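Local structure of xylulose kinase (Escherichia coli, 2ITM) at residues L39-Q43 against I94-R100. The protein phosphorylates D-xylulose at the expense of ATP to give D-xylulose 5-phosphate, as a homodimeric sugar kinase of the FGGY family. Residues are numbered along the deposited sequence; the frame is centred on the assembly and turned at random.
Sequences LWSEQ and ILWNDGR. With XUL (D-xylulose), chain C.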
loop_
_atom_site.group_PDB
_atom_site.type_symbol
_atom_site.label_atom_id
_atom_site.label_comp_id
_atom_site.label_asym_id
_atom_site.label_seq_id
_atom_site.Cartn_x
_atom_site.Cartn_y
_atom_site.Cartn_z
ATOM N N LEU A 39 25.086 -6.109 -4.659
ATOM C CA LEU A 39 25.640 -6.109 -3.314
ATOM C C LEU A 39 27.069 -5.591 -3.237
ATOM O O LEU A 39 27.658 -5.558 -2.176
ATOM C CB LEU A 39 25.667 -7.523 -2.734
ATOM C CG LEU A 39 24.330 -8.169 -2.393
ATOM C CD1 LEU A 39 24.545 -9.457 -1.666
ATOM C CD2 LEU A 39 23.445 -7.251 -1.580
ATOM N N TRP A 40 27.630 -5.198 -4.367
ATOM C CA TRP A 40 28.981 -4.677 -4.374
ATOM C C TRP A 40 28.913 -3.168 -4.391
ATOM O O TRP A 40 28.133 -2.569 -5.128
ATOM C CB TRP A 40 29.848 -5.183 -5.508
ATOM C CG TRP A 40 30.211 -6.613 -5.407
ATOM C CD1 TRP A 40 29.455 -7.612 -4.898
ATOM C CD2 TRP A 40 31.420 -7.215 -5.851
ATOM N NE1 TRP A 40 30.123 -8.806 -4.987
ATOM C CE2 TRP A 40 31.335 -8.586 -5.568
ATOM C CE3 TRP A 40 32.579 -6.733 -6.458
ATOM C CZ2 TRP A 40 32.349 -9.469 -5.879
ATOM C CZ3 TRP A 40 33.580 -7.606 -6.754
ATOM C CH2 TRP A 40 33.461 -8.962 -6.471
ATOM N N SER A 41 29.744 -2.567 -3.555
ATOM C CA SER A 41 29.869 -1.131 -3.472
ATOM C C SER A 41 31.333 -0.785 -3.289
ATOM O O SER A 41 31.916 -1.080 -2.258
ATOM C CB SER A 41 29.033 -0.590 -2.315
ATOM O OG SER A 41 28.856 0.803 -2.415
ATOM N N GLU A 42 31.920 -0.184 -4.322
ATOM C CA GLU A 42 33.352 -0.008 -4.351
ATOM C C GLU A 42 33.725 1.395 -4.837
ATOM O O GLU A 42 32.990 2.031 -5.570
ATOM C CB GLU A 42 33.995 -1.039 -5.281
ATOM C CG GLU A 42 33.957 -2.463 -4.745
ATOM C CD GLU A 42 34.589 -3.440 -5.704
ATOM O OE1 GLU A 42 34.716 -3.082 -6.894
ATOM O OE2 GLU A 42 34.943 -4.513 -5.262
ATOM N N GLN A 43 34.893 1.850 -4.415
ATOM C CA GLN A 43 35.508 3.035 -4.977
ATOM C C GLN A 43 36.999 2.843 -5.182
ATOM O O GLN A 43 37.640 2.065 -4.496
ATOM C CB GLN A 43 35.238 4.256 -4.101
ATOM C CG GLN A 43 33.848 4.818 -4.240
ATOM C CD GLN A 43 33.504 5.835 -3.177
ATOM O OE1 GLN A 43 32.632 6.657 -3.371
ATOM N NE2 GLN A 43 34.177 5.764 -2.051
ATOM N N ILE A 94 36.368 -1.755 -0.720
ATOM C CA ILE A 94 35.072 -2.318 -0.414
ATOM C C ILE A 94 34.378 -1.534 0.691
ATOM O O ILE A 94 34.792 -1.590 1.835
ATOM C CB ILE A 94 35.234 -3.773 0.021
ATOM C CG1 ILE A 94 35.958 -4.581 -1.043
ATOM C CG2 ILE A 94 33.903 -4.383 0.379
ATOM C CD1 ILE A 94 36.316 -5.913 -0.586
ATOM N N LEU A 95 33.317 -0.820 0.340
ATOM C CA LEU A 95 32.758 0.197 1.212
ATOM C C LEU A 95 31.826 -0.302 2.323
ATOM O O LEU A 95 31.465 -1.465 2.373
ATOM C CB LEU A 95 32.070 1.285 0.405
ATOM C CG LEU A 95 32.802 1.841 -0.802
ATOM C CD1 LEU A 95 32.003 2.983 -1.366
ATOM C CD2 LEU A 95 34.195 2.261 -0.408
ATOM N N TRP A 96 31.438 0.613 3.197
ATOM C CA TRP A 96 30.549 0.327 4.307
ATOM C C TRP A 96 29.207 -0.211 3.843
ATOM O O TRP A 96 28.612 -1.029 4.512
ATOM C CB TRP A 96 30.330 1.590 5.144
ATOM C CG TRP A 96 29.656 2.649 4.381
ATOM C CD1 TRP A 96 30.231 3.520 3.547
ATOM C CD2 TRP A 96 28.259 2.913 4.338
ATOM N NE1 TRP A 96 29.290 4.341 2.986
ATOM C CE2 TRP A 96 28.064 3.980 3.458
ATOM C CE3 TRP A 96 27.142 2.351 4.959
ATOM C CZ2 TRP A 96 26.814 4.501 3.186
ATOM C CZ3 TRP A 96 25.912 2.865 4.693
ATOM C CH2 TRP A 96 25.752 3.934 3.819
ATOM N N ASN A 97 28.735 0.259 2.696
ATOM C CA ASN A 97 27.455 -0.172 2.158
ATOM C C ASN A 97 27.530 -1.336 1.169
ATOM O O ASN A 97 26.570 -1.648 0.480
ATOM C CB ASN A 97 26.695 1.007 1.563
ATOM C CG ASN A 97 27.479 1.741 0.496
ATOM O OD1 ASN A 97 26.944 2.581 -0.197
ATOM N ND2 ASN A 97 28.741 1.435 0.379
ATOM N N ASP A 98 28.688 -1.978 1.125
ATOM C CA ASP A 98 28.861 -3.256 0.456
ATOM C C ASP A 98 28.273 -4.387 1.297
ATOM O O ASP A 98 28.482 -4.453 2.495
ATOM C CB ASP A 98 30.350 -3.493 0.212
ATOM C CG ASP A 98 30.629 -4.571 -0.814
ATOM O OD1 ASP A 98 30.665 -5.752 -0.446
ATOM O OD2 ASP A 98 30.860 -4.321 -2.006
ATOM N N GLY A 99 27.548 -5.285 0.645
ATOM C CA GLY A 99 26.920 -6.401 1.322
ATOM C C GLY A 99 27.288 -7.767 0.830
ATOM O O GLY A 99 26.497 -8.690 0.922
ATOM N N ARG A 100 28.500 -7.915 0.324
ATOM C CA ARG A 100 28.932 -9.161 -0.274
ATOM C C ARG A 100 29.350 -10.233 0.712
ATOM O O ARG A 100 29.439 -11.389 0.345
ATOM C CB ARG A 100 30.057 -8.925 -1.271
ATOM C CG ARG A 100 31.439 -8.963 -0.671
ATOM C CD ARG A 100 32.540 -8.675 -1.657
ATOM N NE ARG A 100 32.441 -7.336 -2.215
ATOM C CZ ARG A 100 33.275 -6.839 -3.111
ATOM N NH1 ARG A 100 34.282 -7.563 -3.558
ATOM N NH2 ARG A 100 33.104 -5.605 -3.558
HETATM C C1 XUL C . 28.021 2.660 10.390
HETATM C C2 XUL C . 27.602 4.067 9.999
HETATM C C3 XUL C . 28.630 4.978 9.427
HETATM C C4 XUL C . 28.213 5.207 7.998
HETATM C C5 XUL C . 29.328 5.765 7.139
HETATM O O1 XUL C . 28.572 2.638 11.682
HETATM O O2 XUL C . 26.262 4.303 9.631
HETATM O O3 XUL C . 29.823 4.248 9.400
HETATM O O4 XUL C . 27.838 3.940 7.532
HETATM O O5 XUL C . 30.483 5.869 7.909
#
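The guanidinium of R100 lies flat on the indole of W40, planes 18° apart, with R100 CZ 3.4 Å from the centroid of the W40 six-membered ring: a cation-pi stack that illustrates how one arginine can offer its face to an aromatic ring and its edge to carboxylates. The methyl I94 CD1 lies over the opposite face of the guanidinium, toward its rim, so the group is sandwiched. The N-H groups at its edge are spent on two acids. R100 NH2 gives E42 OE2 a salt-bridging hydrogen bond of 2.7 Å, nearly straight at 173° and entering from above the carboxylate plane, while R100 grips D98 side-on in a second salt bridge, NE to OD1 and NH2 to OD2, completing a three-residue network. The bend at chi3 (62°) turns the arginine back over W40 to reach both acids. With an alanine in its place, E42 and D98 would probably lose the cation they share, and W40 its cation-pi partner.

D98 in turn ties the loop to the neighbouring backbone. Its OD2 accepts from S41 N at 2.6 Å, from the face of its plane opposite to R100 NH2, and its OD1 takes R100 N at 3.2 Å, closing an Asx turn. Backbone bonds flank this network: G99 N to L39 O at 2.8 Å, and L95 N to S41 O at 3.0 Å. Farther out, R91 also salt-bridges E42.

E42 and I94 pair in a two-stranded antiparallel sheet, from which 94-100 runs on through a type I turn, L95 to D98. That turn carries W96, whose ring face meets XUL O4 in the D-xylulose pocket of this FGGY kinase.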